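Local structure of 5'-nucleotidase SURE (Aquifex aeolicus, 2WQK) at the interface of chains A and B. The protein is a metal-dependent phosphatase of the SurE family that probably hydrolyses nucleoside 5'-monophosphates to nucleosides and phosphate. Numbering follows the deposited sequence. Chains: chain A/B, 5'-nucleotidase SURE.

Contact 1: the interface of chains A and B. Residues chain A 233-236; chain B 179-180, 229-230.
B:Gln180 lies against the loop A:Leu233 to A:Thr236 and buries the most surface in this patch. It binds the loop at two points, one through its side chain and one through its backbone. Its CG stands anti to the backbone N (chi1 178°), and the chain stays extended beyond it. This carries the amide to the backbone of A:Leu235. There OE1 accepts a hydrogen bond from A:Leu235 N, with 2.9 Å between the two atoms. The N-H points almost straight at the oxygen, 171° at the hydrogen, but the donor is tilted from the carbonyl plane. The other end of the amide, NE2, rests on the leucine side chain, 3.6 Å from A:Leu235 CD1.

A:Thr236 makes the second bond. Its hydroxyl OG1 accepts from B:Gln180 N at 2.9 Å and donates to the carboxylate oxygen A:Asp234 OD1 at 2.7 Å. Accepting one bond and donating another should fix the rotation of the hydroxyl. The methyl CG2 packs on B:Arg179 CB at 3.8 Å.

A:Asp234 is the second-shell residue. Its OD1 also takes the backbone A:Thr236 N, from out of the carboxylate plane, which closes an Asx-type turn. The hydroxyl uses the syn lone pair of the same oxygen. The carboxylate slides past the glutamine in the opposite direction. OD1 is 3.5 Å from B:Gln180 OE1, and no hydrogen bond joins these two oxygens.

A valine in place of A:Thr236 would probably leave B:Gln180 N without its acceptor and A:Asp234 OD1 without its hydroxyl donor, so that the carboxylate is less firmly held.

The site ties the turn from A:Asp234 to A:Thr236, already braced by its own aspartate, to B:Gln180, and is likely to steady that loop. It recurs with the chains exchanged across the two-fold interface and is likely to contribute to subunit pairing.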
# COMPACT_ATOMS: atom_id res chain seq x y z
N LEU A 233 -0.52 18.85 -23.43
CA LEU A 233 -1.59 18.43 -22.55
C LEU A 233 -2.51 17.42 -23.28
O LEU A 233 -2.87 16.39 -22.72
CB LEU A 233 -2.44 19.61 -22.08
CG LEU A 233 -3.55 19.11 -21.12
CD1 LEU A 233 -3.07 18.24 -19.91
CD2 LEU A 233 -4.40 20.29 -20.66
N ASP A 234 -2.83 17.72 -24.53
CA ASP A 234 -3.73 16.86 -25.32
C ASP A 234 -2.88 15.79 -25.95
O ASP A 234 -1.98 16.09 -26.72
CB ASP A 234 -4.42 17.75 -26.34
CG ASP A 234 -5.51 17.05 -27.16
OD1 ASP A 234 -5.54 15.78 -27.20
OD2 ASP A 234 -6.29 17.85 -27.80
N LEU A 235 -3.20 14.53 -25.62
CA LEU A 235 -2.45 13.38 -26.10
C LEU A 235 -2.86 12.95 -27.51
O LEU A 235 -2.26 12.03 -28.07
CB LEU A 235 -2.63 12.17 -25.13
CG LEU A 235 -2.47 12.39 -23.64
CD1 LEU A 235 -2.79 11.12 -22.79
CD2 LEU A 235 -1.07 12.86 -23.41
N THR A 236 -3.96 13.52 -28.04
CA THR A 236 -4.50 13.02 -29.32
C THR A 236 -3.52 13.25 -30.45
O THR A 236 -2.99 14.37 -30.62
CB THR A 236 -5.81 13.74 -29.69
OG1 THR A 236 -6.68 13.77 -28.56
CG2 THR A 236 -6.49 13.13 -30.91
N ARG B 179 -11.15 12.10 -30.42
CA ARG B 179 -10.08 12.74 -29.68
C ARG B 179 -10.26 12.57 -28.18
O ARG B 179 -11.35 12.30 -27.69
CB ARG B 179 -9.99 14.24 -30.05
CG ARG B 179 -11.21 15.10 -29.67
CD ARG B 179 -10.98 16.59 -29.91
NE ARG B 179 -12.07 17.41 -29.34
CZ ARG B 179 -13.22 17.60 -29.90
NH1 ARG B 179 -13.45 17.05 -31.07
NH2 ARG B 179 -14.14 18.39 -29.28
N GLN B 180 -9.17 12.77 -27.44
CA GLN B 180 -9.22 12.76 -25.99
C GLN B 180 -10.07 13.96 -25.53
O GLN B 180 -9.76 15.09 -25.84
CB GLN B 180 -7.81 12.94 -25.45
CG GLN B 180 -7.71 13.01 -23.92
CD GLN B 180 -6.30 13.29 -23.47
OE1 GLN B 180 -5.58 14.03 -24.13
NE2 GLN B 180 -5.92 12.75 -22.29
N THR B 229 -9.30 6.31 -29.90
CA THR B 229 -8.48 7.52 -29.94
C THR B 229 -7.03 7.12 -30.24
O THR B 229 -6.46 6.29 -29.54
CB THR B 229 -8.48 8.26 -28.58
OG1 THR B 229 -9.82 8.51 -28.15
CG2 THR B 229 -7.65 9.57 -28.66
N PRO B 230 -6.43 7.75 -31.26
CA PRO B 230 -5.00 7.56 -31.52
C PRO B 230 -4.25 8.51 -30.57
O PRO B 230 -4.45 9.72 -30.60
CB PRO B 230 -4.83 7.99 -32.98
CG PRO B 230 -5.86 9.03 -33.19
CD PRO B 230 -7.02 8.71 -32.22

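Contact 2: the interface of chains A and B. Residues chain A 229-232; chain B 235-237.
A:Leu231 and B:Thr236 form an antiparallel beta bridge between the two chains. Two backbone hydrogen bonds flank it. B:Asn237 N donates to A:Pro230 O at 2.8 Å, and A:His232 N donates to B:Leu235 O at 2.9 Å. Both N-H groups point nearly straight at their acceptors. The second donor also lies close to the line of the carbonyl bond, whereas the first meets its oxygen at a bend. In this way the end of strand 225-232 gains a short neighbour from the partner, although the partner residues are in a loop.

Flat groups stack at one end of the bridge. The A:His232 imidazole and the B:Asn237 side-chain amide lie with their planes only 16° apart. The histidine CG stands anti to its carbonyl carbon (chi1 -78°), and the ring is turned to present a face to the asparagine. B:Asn237 CA sits over that face, 3.9 Å from the ring centroid and towards its rim, in a CH-pi contact. On the asparagine, CG is anti to the backbone N (chi1 -167°). This lays the amide over the ND1-CE1 part of the same face, with B:Asn237 CG 3.6 Å from A:His232 CE1. No hydrogen bond joins the ring to the amide, so shape and stacking carry this pair.

An apolar contact joins the two leucines. A:Leu231 reaches across with its branch CD2 to B:Leu235 CB at 3.9 Å, the two side chains crossing at a slant.

Carbon atoms also approach backbone oxygens. A:Pro230 CG is 3.7 Å from B:Asn237 O. The methyl B:Thr236 CG2 lies near A:Pro230 O, beside the first of the two backbone bonds. Carbonyl oxygens of the partner loop line the imidazole on its CD2 and NE2 side. The nearest approach there is the ring carbon A:His232 CD2, 3.3 Å from the backbone oxygen B:Thr236 O.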
# COMPACT_ATOMS: atom_id res chain seq x y z
N THR A 229 11.48 20.74 -21.40
CA THR A 229 10.72 20.12 -22.48
C THR A 229 9.27 20.64 -22.41
O THR A 229 8.63 20.53 -21.37
CB THR A 229 10.65 18.59 -22.31
OG1 THR A 229 11.97 18.04 -22.20
CG2 THR A 229 9.86 17.92 -23.48
N PRO A 230 8.76 21.15 -23.54
CA PRO A 230 7.35 21.54 -23.62
C PRO A 230 6.56 20.26 -23.92
O PRO A 230 6.82 19.58 -24.93
CB PRO A 230 7.29 22.51 -24.79
CG PRO A 230 8.39 22.07 -25.70
CD PRO A 230 9.46 21.38 -24.84
N LEU A 231 5.63 19.94 -23.04
CA LEU A 231 4.79 18.73 -23.18
C LEU A 231 3.39 19.13 -23.63
O LEU A 231 2.82 20.13 -23.15
CB LEU A 231 4.67 18.03 -21.83
CG LEU A 231 5.95 17.52 -21.17
CD1 LEU A 231 5.70 16.90 -19.77
CD2 LEU A 231 6.65 16.51 -22.12
N HIS A 232 2.82 18.28 -24.48
CA HIS A 232 1.42 18.36 -24.82
C HIS A 232 0.54 18.06 -23.63
O HIS A 232 0.78 17.07 -22.94
CB HIS A 232 1.05 17.32 -25.90
CG HIS A 232 1.43 17.66 -27.28
ND1 HIS A 232 0.82 18.65 -28.00
CD2 HIS A 232 2.30 17.04 -28.13
CE1 HIS A 232 1.33 18.67 -29.23
NE2 HIS A 232 2.23 17.70 -29.32
N LEU B 235 5.40 12.80 -26.20
CA LEU B 235 4.64 13.86 -25.56
C LEU B 235 5.14 15.27 -25.95
O LEU B 235 4.54 16.27 -25.57
CB LEU B 235 4.72 13.73 -24.01
CG LEU B 235 4.36 12.41 -23.36
CD1 LEU B 235 4.56 12.46 -21.83
CD2 LEU B 235 2.94 12.09 -23.75
N THR B 236 6.28 15.34 -26.65
CA THR B 236 6.91 16.65 -26.91
C THR B 236 6.01 17.50 -27.81
O THR B 236 5.52 17.05 -28.86
CB THR B 236 8.25 16.49 -27.61
OG1 THR B 236 9.04 15.51 -26.95
CG2 THR B 236 9.00 17.82 -27.79
N ASN B 237 5.79 18.75 -27.42
CA ASN B 237 5.12 19.70 -28.29
C ASN B 237 6.14 20.40 -29.19
O ASN B 237 6.66 21.48 -28.87
CB ASN B 237 4.26 20.70 -27.47
CG ASN B 237 3.32 21.49 -28.35
OD1 ASN B 237 3.54 21.58 -29.59
ND2 ASN B 237 2.31 22.11 -27.74

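Contact 1 and contact 2 lie about 13 Å apart, between the centres of their C-alpha atoms. They follow each other along chain A: the end of strand 225-232 serves contact 2, and the loop just after it serves contact 1. Thr229 and Pro230 occur in both, from opposite chains. The two-fold symmetry repeats each contact with the chains exchanged. In every copy, therefore, Leu235 O and Asn237 N bond the partner's strand end, while Leu235 N and the Thr236 hydroxyl bind the partner's Gln180. The loop is held by two separate parts of the partner, which suggests that subunit pairing depends on it.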